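PDB 3OO8: ABC transporter binding protein AcbH from Actinoplanes, which serves as the extracellular solute receptor of an ABC transporter, binding beta-D-galactopyranose with an exclusive preference for that sugar. Local coordinates for residues S34-E39 with P136-P141; A86-G91 with Q95-Q100; S123-L128 with Y132-L137; P299-I304 with M371-V376. The protein carries 2 engineered substitutions. One frame throughout, in Å; residues are numbered along the deposited sequence.

Overall arrangement
All four contacts meet on one mixed sheet of this class 2 solute-binding fold. Strand 301-304 lies between strands 85-89 and 134-147, so contact 4 borders the other three: Trp88 O accepts from Gly302 N at 3.0 Å toward contact 2, and Leu137 N donates to Asp301 O at 2.9 Å toward contacts 1 and 3, which share Pro136 and Leu137. The galactose site, sugar-free here, gathers round Arg373 and the engineered Glu372 of contact 4. Tyr138 of contact 1 hydrogen-bonds Asp301 through OH and OD2, 2.6 Å apart, while Trp88 of contact 2 has its side chain about 4 Å from those of Gln71 and Arg93. Centres of contacts 2 and 3 are about 8 Å apart.

Contact 1. Residues S34-E39 with P136-P141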
# COMPACT_ATOMS: atom_id res chain seq x y z
N SER A 34 -11.22 16.82 -3.87
CA SER A 34 -9.98 16.21 -4.28
C SER A 34 -8.76 16.58 -3.45
O SER A 34 -8.47 17.76 -3.26
CB SER A 34 -9.71 16.54 -5.76
OG SER A 34 -8.42 16.10 -6.16
N ASN A 35 -8.04 15.56 -3.00
CA ASN A 35 -6.77 15.73 -2.29
C ASN A 35 -5.58 15.69 -3.25
O ASN A 35 -4.42 15.62 -2.82
CB ASN A 35 -6.67 14.68 -1.17
CG ASN A 35 -6.59 13.25 -1.71
OD1 ASN A 35 -6.41 13.07 -2.91
ND2 ASN A 35 -6.65 12.24 -0.83
N TYR A 36 -5.82 15.73 -4.56
CA TYR A 36 -4.70 15.75 -5.51
C TYR A 36 -4.22 17.20 -5.65
O TYR A 36 -4.60 17.91 -6.57
CB TYR A 36 -5.07 15.18 -6.88
CG TYR A 36 -5.37 13.69 -6.89
CD1 TYR A 36 -4.42 12.77 -6.49
CD2 TYR A 36 -6.61 13.21 -7.34
CE1 TYR A 36 -4.67 11.43 -6.50
CE2 TYR A 36 -6.88 11.84 -7.38
CZ TYR A 36 -5.91 10.96 -6.94
OH TYR A 36 -6.12 9.61 -6.96
N SER A 37 -3.36 17.62 -4.73
CA SER A 37 -2.92 19.01 -4.73
C SER A 37 -1.54 19.17 -5.40
O SER A 37 -1.22 20.26 -5.87
CB SER A 37 -2.94 19.59 -3.30
OG SER A 37 -2.05 18.88 -2.44
N ASP A 38 -0.74 18.11 -5.46
CA ASP A 38 0.55 18.17 -6.17
C ASP A 38 0.30 18.43 -7.67
O ASP A 38 -0.71 18.00 -8.23
CB ASP A 38 1.39 16.90 -5.99
CG ASP A 38 1.95 16.74 -4.59
OD1 ASP A 38 1.91 17.69 -3.79
OD2 ASP A 38 2.41 15.62 -4.30
N GLU A 39 1.23 19.14 -8.31
CA GLU A 39 1.04 19.59 -9.67
C GLU A 39 0.67 18.47 -10.66
O GLU A 39 -0.31 18.58 -11.38
CB GLU A 39 2.29 20.38 -10.11
CG GLU A 39 2.28 20.87 -11.54
CD GLU A 39 2.62 19.78 -12.52
OE1 GLU A 39 3.55 18.99 -12.23
OE2 GLU A 39 1.97 19.72 -13.59
N PRO A 136 -11.93 1.71 -6.62
CA PRO A 136 -10.46 1.94 -6.61
C PRO A 136 -9.95 2.35 -7.97
O PRO A 136 -10.61 2.10 -8.99
CB PRO A 136 -9.92 0.54 -6.26
CG PRO A 136 -10.88 -0.40 -6.84
CD PRO A 136 -12.24 0.27 -6.73
N LEU A 137 -8.76 2.96 -8.00
CA LEU A 137 -8.17 3.44 -9.26
C LEU A 137 -6.81 2.82 -9.52
O LEU A 137 -6.58 2.29 -10.61
CB LEU A 137 -8.07 4.98 -9.27
CG LEU A 137 -7.80 5.54 -10.68
CD1 LEU A 137 -8.98 5.28 -11.63
CD2 LEU A 137 -7.49 7.04 -10.55
N TYR A 138 -5.89 2.86 -8.54
CA TYR A 138 -4.53 2.36 -8.76
C TYR A 138 -3.90 1.98 -7.41
O TYR A 138 -4.36 2.39 -6.35
CB TYR A 138 -3.61 3.41 -9.44
CG TYR A 138 -3.59 4.72 -8.68
CD1 TYR A 138 -2.82 4.85 -7.51
CD2 TYR A 138 -4.44 5.78 -9.04
CE1 TYR A 138 -2.87 6.03 -6.73
CE2 TYR A 138 -4.53 6.93 -8.26
CZ TYR A 138 -3.74 7.05 -7.12
OH TYR A 138 -3.84 8.20 -6.38
N ASN A 139 -2.83 1.20 -7.50
CA ASN A 139 -2.00 0.85 -6.34
C ASN A 139 -0.54 0.69 -6.76
O ASN A 139 -0.21 0.87 -7.94
CB ASN A 139 -2.57 -0.31 -5.51
CG ASN A 139 -2.85 -1.57 -6.32
OD1 ASN A 139 -2.27 -1.80 -7.39
ND2 ASN A 139 -3.76 -2.41 -5.79
N TYR A 140 0.34 0.31 -5.82
CA TYR A 140 1.75 0.03 -6.15
C TYR A 140 2.24 -0.97 -5.11
O TYR A 140 1.71 -1.02 -4.01
CB TYR A 140 2.61 1.30 -6.13
CG TYR A 140 2.73 1.88 -4.75
CD1 TYR A 140 3.76 1.47 -3.91
CD2 TYR A 140 1.81 2.81 -4.30
CE1 TYR A 140 3.85 2.00 -2.62
CE2 TYR A 140 1.91 3.33 -3.02
CZ TYR A 140 2.93 2.91 -2.21
OH TYR A 140 3.07 3.40 -0.91
N PRO A 141 3.29 -1.72 -5.44
CA PRO A 141 3.70 -2.83 -4.57
C PRO A 141 4.85 -2.56 -3.61
O PRO A 141 5.69 -1.69 -3.85
CB PRO A 141 4.16 -3.88 -5.59
CG PRO A 141 4.84 -2.99 -6.67
CD PRO A 141 3.95 -1.76 -6.76
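Tyr36 and Tyr138 reach for each other from opposite directions, and their phenol oxygens carry nearly the whole contact. The two hydroxyls lie close, Tyr36 OH to Tyr138 OH 2.7 Å, each at the edge of the other ring and near its plane, so the rings themselves hardly touch: Tyr36 CZ and Tyr138 CE2 are 4.5 Å apart. Tyr138 CG sits between its backbone N and carbonyl carbon (chi1 55°), and from there the ring projects off the strand toward segment 34-39. Tyr36 comes from the centre of an inverse gamma turn, and two residues earlier Ser34 OG accepts from Tyr36 N at 3.1 Å, an ST turn that ties down the backbone carrying the ring. The loop carrying Tyr36 follows strand 30-34 and leads into helix 39-56, whereas Tyr138 belongs to the long strand 134-147, so the pair joins an early loop of the solute-binding fold to a strand of its central sheet. Over one face of the Tyr36 ring lies Asn35 OD1, about 4.1 Å above the plane. Phe331 meets both tyrosine rings. The stronger polar partner of Tyr138 OH is Asp301, the carboxylate that also holds the galactose-binding Arg373. A phenylalanine at Tyr36 would remove its hydroxyl, and Tyr138 OH would probably lose its neighbour on this side and be held chiefly by Asp301.

Contact 2. Residues A86-G91 with Q95-Q100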
# COMPACT_ATOMS: atom_id res chain seq x y z
N ALA A 86 -15.70 12.12 -3.43
CA ALA A 86 -14.40 12.53 -2.90
C ALA A 86 -13.29 11.50 -3.07
O ALA A 86 -13.51 10.32 -3.18
CB ALA A 86 -14.55 12.92 -1.39
N THR A 87 -12.06 11.98 -3.12
CA THR A 87 -10.93 11.10 -3.11
C THR A 87 -10.70 10.47 -1.74
O THR A 87 -10.74 11.16 -0.73
CB THR A 87 -9.67 11.93 -3.36
OG1 THR A 87 -9.64 13.08 -2.49
CG2 THR A 87 -9.65 12.41 -4.82
N TRP A 88 -10.44 9.17 -1.71
CA TRP A 88 -10.04 8.56 -0.44
C TRP A 88 -9.20 7.32 -0.76
O TRP A 88 -8.59 7.24 -1.82
CB TRP A 88 -11.27 8.25 0.47
CG TRP A 88 -10.84 8.02 1.90
CD1 TRP A 88 -11.00 6.87 2.64
CD2 TRP A 88 -10.13 8.95 2.73
NE1 TRP A 88 -10.42 7.04 3.87
CE2 TRP A 88 -9.88 8.29 3.96
CE3 TRP A 88 -9.67 10.25 2.56
CZ2 TRP A 88 -9.17 8.91 5.01
CZ3 TRP A 88 -8.98 10.88 3.63
CH2 TRP A 88 -8.75 10.19 4.82
N PHE A 89 -9.17 6.34 0.13
CA PHE A 89 -8.35 5.14 -0.14
C PHE A 89 -8.82 4.01 0.77
O PHE A 89 -9.50 4.24 1.79
CB PHE A 89 -6.88 5.47 0.12
CG PHE A 89 -6.64 6.24 1.41
CD1 PHE A 89 -6.52 5.59 2.64
CD2 PHE A 89 -6.53 7.62 1.37
CE1 PHE A 89 -6.29 6.30 3.81
CE2 PHE A 89 -6.31 8.34 2.53
CZ PHE A 89 -6.21 7.69 3.75
N ALA A 90 -8.47 2.79 0.40
CA ALA A 90 -8.84 1.61 1.17
C ALA A 90 -8.22 1.63 2.57
O ALA A 90 -7.19 2.27 2.82
CB ALA A 90 -8.46 0.32 0.39
N GLY A 91 -8.86 0.90 3.49
CA GLY A 91 -8.25 0.70 4.80
C GLY A 91 -9.20 0.94 5.94
O GLY A 91 -10.44 0.89 5.79
N GLN A 95 -13.50 1.90 6.24
CA GLN A 95 -14.46 1.05 6.94
C GLN A 95 -15.10 1.75 8.15
O GLN A 95 -16.27 1.50 8.45
CB GLN A 95 -13.85 -0.31 7.30
CG GLN A 95 -13.46 -1.11 6.04
CD GLN A 95 -13.19 -2.55 6.30
OE1 GLN A 95 -12.54 -2.89 7.29
NE2 GLN A 95 -13.71 -3.42 5.43
N PHE A 96 -14.33 2.60 8.82
CA PHE A 96 -14.82 3.36 9.97
C PHE A 96 -15.93 4.31 9.52
O PHE A 96 -17.01 4.33 10.11
CB PHE A 96 -13.69 4.16 10.62
CG PHE A 96 -14.10 4.92 11.86
CD1 PHE A 96 -14.13 4.28 13.09
CD2 PHE A 96 -14.46 6.24 11.78
CE1 PHE A 96 -14.51 4.96 14.23
CE2 PHE A 96 -14.84 6.95 12.92
CZ PHE A 96 -14.87 6.30 14.15
N PHE A 97 -15.68 5.07 8.46
CA PHE A 97 -16.68 6.01 7.99
C PHE A 97 -17.92 5.30 7.49
O PHE A 97 -19.02 5.78 7.77
CB PHE A 97 -16.13 6.99 6.96
CG PHE A 97 -14.91 7.73 7.43
CD1 PHE A 97 -14.87 8.28 8.70
CD2 PHE A 97 -13.82 7.90 6.59
CE1 PHE A 97 -13.75 8.97 9.14
CE2 PHE A 97 -12.69 8.60 7.03
CZ PHE A 97 -12.66 9.13 8.30
N ALA A 98 -17.75 4.19 6.77
CA ALA A 98 -18.89 3.39 6.28
C ALA A 98 -19.69 2.84 7.46
O ALA A 98 -20.92 2.83 7.43
CB ALA A 98 -18.42 2.22 5.37
N ALA A 99 -18.99 2.39 8.50
CA ALA A 99 -19.65 1.85 9.70
C ALA A 99 -20.46 2.92 10.42
O ALA A 99 -21.49 2.63 11.04
CB ALA A 99 -18.60 1.28 10.64
N GLN A 100 -19.99 4.15 10.33
CA GLN A 100 -20.58 5.30 11.00
C GLN A 100 -21.79 5.90 10.29
O GLN A 100 -22.40 6.83 10.81
CB GLN A 100 -19.51 6.36 11.10
CG GLN A 100 -19.84 7.55 11.94
CD GLN A 100 -18.57 8.28 12.33
OE1 GLN A 100 -17.48 7.95 11.84
NE2 GLN A 100 -18.69 9.27 13.20
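The indole of Trp88 and the ring of Phe97 meet obliquely, neither stacked nor edge-to-face, with planes 59° apart and the five-membered ring centroid 5.9 Å from that of Phe97. Phe97 CE2 does the touching, 4.1 Å from Trp88 CZ2, which lies at the edge of the phenyl ring and near its plane. One face of the indole carries the ring of the next residue, Phe89, with Phe89 CE2 3.6 Å above it and offset toward the rim. Trp88 CG stands anti to the backbone N (chi1 -163°), which carries the indole off the strand toward helix 92-99; the side chains cross at about a right angle. Helix 67-79 adds Ile74, which touches both rings. Gln95 N donates to Gly91 O at 3.3 Å, nearly straight at 166°, and Gln95 CG packs on the same oxygen at 3.6 Å. The Gln95 amide instead pairs with Lys212 and the backbone oxygen of Lys126. Gly91 is the N-cap, so this bond opens helix 92-99, which follows strand 85-89 after Ala90 and Gly91. This strand-to-helix link at the C-terminal end of an inner strand brings in Arg93, a galactose-binding residue; Trp88 lies against both Arg93 and Gln71.

Contact 3. Residues S123-L128 with Y132-L137; sequences SLSKGL and YYLVPL
Lys126 lays its aliphatic chain over one face of the Tyr132 ring. With CG anti to the carbonyl carbon (chi1 -68°) and the rest fully extended, the chain brings CE to 3.9 Å from the ring centroid, 30° off the normal, a CH-pi contact. Trp110 stacks on Tyr132, and at the edge of the ring, in its plane, lies Ser125 CB, 4.0 Å from Tyr132 CD1. A single beta bridge joins Lys126 to Tyr132, where the chain turns from helix 119-124 back into strand 134-147 of the central sheet. Ser125 O is gripped twice: Tyr133 N donates at 2.9 Å, almost straight on, and Leu134 N at 3.2 Å on a lone pair in the carbonyl plane. An alanine in place of Tyr132 would strip away the ring, and the Lys126 chain would probably lose the surface it lies on and be freer to turn, while Trp110 would lose its stacking partner. Leu124, its CG held between backbone N and carbonyl carbon (chi1 62°), points CD1 at Leu134 CD2, 4.0 Å away, and at Pro136 CB. Ser125 OG bonds Ala121 O and packs 3.4 Å from Pro136 CD. The Tyr133 ring turns its edge to Gly127, whose N is 3.5 Å from Tyr133 CD2.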
# COMPACT_ATOMS: atom_id res chain seq x y z
N SER A 123 -12.72 -6.97 -2.40
CA SER A 123 -12.55 -6.97 -0.93
C SER A 123 -12.15 -5.61 -0.37
O SER A 123 -12.72 -5.16 0.64
CB SER A 123 -11.50 -8.00 -0.49
OG SER A 123 -12.00 -9.28 -0.79
N LEU A 124 -11.12 -4.99 -0.94
CA LEU A 124 -10.66 -3.72 -0.42
C LEU A 124 -11.61 -2.55 -0.62
O LEU A 124 -11.43 -1.49 -0.02
CB LEU A 124 -9.26 -3.36 -0.96
CG LEU A 124 -9.11 -3.18 -2.48
CD1 LEU A 124 -9.54 -1.75 -2.90
CD2 LEU A 124 -7.67 -3.49 -2.97
N SER A 125 -12.68 -2.80 -1.40
CA SER A 125 -13.66 -1.77 -1.70
C SER A 125 -14.90 -1.85 -0.81
O SER A 125 -15.77 -1.01 -0.91
CB SER A 125 -14.05 -1.83 -3.18
OG SER A 125 -12.90 -1.56 -4.00
N LYS A 126 -14.94 -2.85 0.07
CA LYS A 126 -16.16 -3.07 0.91
C LYS A 126 -16.02 -2.63 2.35
O LYS A 126 -14.90 -2.49 2.89
CB LYS A 126 -16.48 -4.56 0.92
CG LYS A 126 -16.95 -5.10 -0.42
CD LYS A 126 -17.17 -6.60 -0.32
CE LYS A 126 -17.64 -7.14 -1.63
NZ LYS A 126 -17.93 -8.63 -1.56
N GLY A 127 -17.16 -2.36 2.97
CA GLY A 127 -17.23 -2.05 4.39
C GLY A 127 -17.46 -3.34 5.18
O GLY A 127 -17.59 -4.42 4.60
N LEU A 128 -17.51 -3.20 6.50
CA LEU A 128 -17.67 -4.34 7.40
C LEU A 128 -19.00 -5.04 7.13
O LEU A 128 -19.17 -6.25 7.35
CB LEU A 128 -17.60 -3.86 8.85
CG LEU A 128 -16.28 -3.28 9.35
CD1 LEU A 128 -16.42 -2.82 10.79
CD2 LEU A 128 -15.24 -4.37 9.19
N TYR A 132 -20.42 -2.32 -0.90
CA TYR A 132 -19.31 -1.59 -1.53
C TYR A 132 -19.40 -0.10 -1.18
O TYR A 132 -20.48 0.47 -1.15
CB TYR A 132 -19.42 -1.70 -3.04
CG TYR A 132 -19.03 -3.04 -3.61
CD1 TYR A 132 -17.69 -3.38 -3.76
CD2 TYR A 132 -19.99 -3.98 -3.99
CE1 TYR A 132 -17.31 -4.61 -4.27
CE2 TYR A 132 -19.60 -5.22 -4.51
CZ TYR A 132 -18.26 -5.53 -4.65
OH TYR A 132 -17.85 -6.72 -5.19
N TYR A 133 -18.25 0.55 -0.93
CA TYR A 133 -18.19 1.97 -0.60
C TYR A 133 -17.13 2.73 -1.41
O TYR A 133 -17.15 3.96 -1.46
CB TYR A 133 -17.97 2.19 0.92
CG TYR A 133 -19.16 1.75 1.74
CD1 TYR A 133 -20.24 2.59 1.90
CD2 TYR A 133 -19.17 0.49 2.36
CE1 TYR A 133 -21.35 2.20 2.66
CE2 TYR A 133 -20.27 0.09 3.11
CZ TYR A 133 -21.33 0.95 3.25
OH TYR A 133 -22.42 0.56 4.02
N LEU A 134 -16.21 1.98 -2.01
CA LEU A 134 -15.10 2.58 -2.73
C LEU A 134 -15.08 2.12 -4.19
O LEU A 134 -15.37 0.95 -4.47
CB LEU A 134 -13.78 2.13 -2.09
CG LEU A 134 -12.45 2.77 -2.59
CD1 LEU A 134 -12.16 4.06 -1.82
CD2 LEU A 134 -11.27 1.80 -2.53
N VAL A 135 -14.64 3.02 -5.09
CA VAL A 135 -14.21 2.57 -6.42
C VAL A 135 -12.70 2.79 -6.49
O VAL A 135 -12.27 3.94 -6.38
CB VAL A 135 -14.79 3.36 -7.58
CG1 VAL A 135 -14.15 2.85 -8.88
CG2 VAL A 135 -16.30 3.16 -7.64
N PRO A 136 -11.93 1.71 -6.62
CA PRO A 136 -10.46 1.94 -6.61
C PRO A 136 -9.95 2.35 -7.97
O PRO A 136 -10.61 2.10 -8.99
CB PRO A 136 -9.92 0.54 -6.26
CG PRO A 136 -10.88 -0.40 -6.84
CD PRO A 136 -12.24 0.27 -6.73
N LEU A 137 -8.76 2.96 -8.00
CA LEU A 137 -8.17 3.44 -9.26
C LEU A 137 -6.81 2.82 -9.52
O LEU A 137 -6.58 2.29 -10.61
CB LEU A 137 -8.07 4.98 -9.27
CG LEU A 137 -7.80 5.54 -10.68
CD1 LEU A 137 -8.98 5.28 -11.63
CD2 LEU A 137 -7.49 7.04 -10.55

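Contact 4. Residues P299-I304 with M371-V376. Engineered in segment 371-376: Glu372 (natural residue Asp).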
# COMPACT_ATOMS: atom_id res chain seq x y z
N PRO A 299 -0.81 -0.25 -1.36
CA PRO A 299 -1.72 0.85 -1.00
C PRO A 299 -2.56 1.35 -2.18
O PRO A 299 -2.01 1.78 -3.20
CB PRO A 299 -0.75 1.94 -0.50
CG PRO A 299 0.44 1.16 0.01
CD PRO A 299 0.59 0.01 -0.97
N THR A 300 -3.89 1.30 -2.02
CA THR A 300 -4.83 1.51 -3.11
C THR A 300 -5.66 2.77 -2.88
O THR A 300 -6.39 2.92 -1.88
CB THR A 300 -5.79 0.29 -3.21
OG1 THR A 300 -5.03 -0.92 -3.37
CG2 THR A 300 -6.72 0.42 -4.42
N ASP A 301 -5.56 3.67 -3.85
CA ASP A 301 -6.29 4.92 -3.80
C ASP A 301 -7.59 4.79 -4.60
O ASP A 301 -7.63 4.04 -5.58
CB ASP A 301 -5.47 6.08 -4.38
CG ASP A 301 -4.31 6.49 -3.48
OD1 ASP A 301 -4.12 5.90 -2.39
OD2 ASP A 301 -3.53 7.39 -3.89
N GLY A 302 -8.63 5.53 -4.22
CA GLY A 302 -9.89 5.46 -4.96
C GLY A 302 -10.80 6.60 -4.60
O GLY A 302 -10.34 7.69 -4.27
N PHE A 303 -12.11 6.35 -4.70
CA PHE A 303 -13.11 7.40 -4.53
C PHE A 303 -14.29 6.87 -3.76
O PHE A 303 -14.60 5.67 -3.83
CB PHE A 303 -13.57 7.90 -5.90
CG PHE A 303 -12.42 8.33 -6.75
CD1 PHE A 303 -11.91 9.59 -6.61
CD2 PHE A 303 -11.81 7.42 -7.63
CE1 PHE A 303 -10.77 9.98 -7.34
CE2 PHE A 303 -10.68 7.79 -8.38
CZ PHE A 303 -10.16 9.08 -8.24
N ILE A 304 -14.89 7.78 -3.00
CA ILE A 304 -16.06 7.48 -2.19
C ILE A 304 -17.19 8.47 -2.49
O ILE A 304 -16.98 9.54 -3.08
CB ILE A 304 -15.76 7.60 -0.69
CG1 ILE A 304 -15.26 9.02 -0.36
CG2 ILE A 304 -14.79 6.49 -0.28
CD1 ILE A 304 -14.94 9.28 1.13
N MET A 371 0.62 -0.55 7.03
CA MET A 371 0.14 -0.38 8.41
C MET A 371 -0.50 0.98 8.67
O MET A 371 -1.51 1.06 9.37
CB MET A 371 1.27 -0.64 9.41
CG MET A 371 0.72 -0.67 10.84
SD MET A 371 2.03 -0.82 12.09
CE MET A 371 2.71 -2.44 11.72
N GLU A 372 0.05 2.03 8.10
CA GLU A 372 -0.50 3.37 8.31
C GLU A 372 -1.95 3.58 7.85
O GLU A 372 -2.62 4.52 8.31
CB GLU A 372 0.39 4.40 7.65
CG GLU A 372 1.71 4.53 8.34
CD GLU A 372 1.79 5.73 9.22
OE1 GLU A 372 0.77 6.09 9.88
OE2 GLU A 372 2.90 6.32 9.22
N ARG A 373 -2.42 2.72 6.94
CA ARG A 373 -3.79 2.80 6.44
C ARG A 373 -4.64 1.67 6.96
O ARG A 373 -5.87 1.79 7.00
CB ARG A 373 -3.79 2.79 4.90
CG ARG A 373 -3.16 4.02 4.30
CD ARG A 373 -3.23 3.95 2.78
NE ARG A 373 -2.84 5.21 2.16
CZ ARG A 373 -3.03 5.48 0.87
NH1 ARG A 373 -3.61 4.59 0.10
NH2 ARG A 373 -2.67 6.66 0.35
N ASP A 374 -4.02 0.57 7.40
CA ASP A 374 -4.85 -0.56 7.88
C ASP A 374 -5.25 -0.46 9.36
O ASP A 374 -6.18 -1.16 9.79
CB ASP A 374 -4.16 -1.92 7.62
CG ASP A 374 -4.33 -2.39 6.18
OD1 ASP A 374 -5.47 -2.26 5.67
OD2 ASP A 374 -3.36 -2.95 5.65
N THR A 375 -4.53 0.35 10.12
CA THR A 375 -4.89 0.58 11.52
C THR A 375 -5.13 2.08 11.68
O THR A 375 -5.04 2.85 10.71
CB THR A 375 -3.80 0.06 12.51
OG1 THR A 375 -4.34 0.06 13.85
CG2 THR A 375 -2.52 0.90 12.47
N VAL A 376 -5.49 2.51 12.89
CA VAL A 376 -5.62 3.95 13.07
C VAL A 376 -4.28 4.64 13.20
O VAL A 376 -3.28 4.06 13.64
CB VAL A 376 -6.54 4.33 14.24
CG1 VAL A 376 -7.83 3.52 14.21
CG2 VAL A 376 -5.83 4.14 15.54
O HOH W 1 -1.80 8.22 -2.28
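Residues 299-304 run from a loop into strand 301-304, and residues 371-376 form the short helix 371-374 before Thr375 leaves helical angles; the backbones stay apart, Pro299 CA and Arg373 CA being 8.0 Å from each other. The strand belongs to the central sheet of the class 2 solute-binding fold, and the helix carries two positions of the galactose site, Arg373 and Glu372, the latter engineered in place of the natural Asp; no sugar is bound in this model. The side chain of Arg373, extended from CG to NE, makes the link. It crosses that of Asp301 at about a right angle, yet their flat ends are nearly coplanar, 29° apart. Both terminal nitrogens grip a single oxygen in an end-on salt bridge: Arg373 NH1 to Asp301 OD1 is 2.9 Å, nearly along its C-O axis, and NH2 reaches that same OD1 at 3.2 Å from the syn side but tilted out of the carboxylate plane, the more bent of the two bonds. Pro299 CB packs 3.9 Å from Arg373 NH1. Phe89 makes a cation-pi contact with Arg373, whose NE is hydrogen-bonded to a glycerol, probably from the crystallisation liquor. Since OD2 bonds Tyr138 OH, Asp301 is engaged through both oxygens, consistent with a second-shell residue that positions Arg373. Water 1 accepts from Arg373 NH2 at 3.2 Å; its 2.5 Å approach to Asp301 OD2 is unusually short and doubtful.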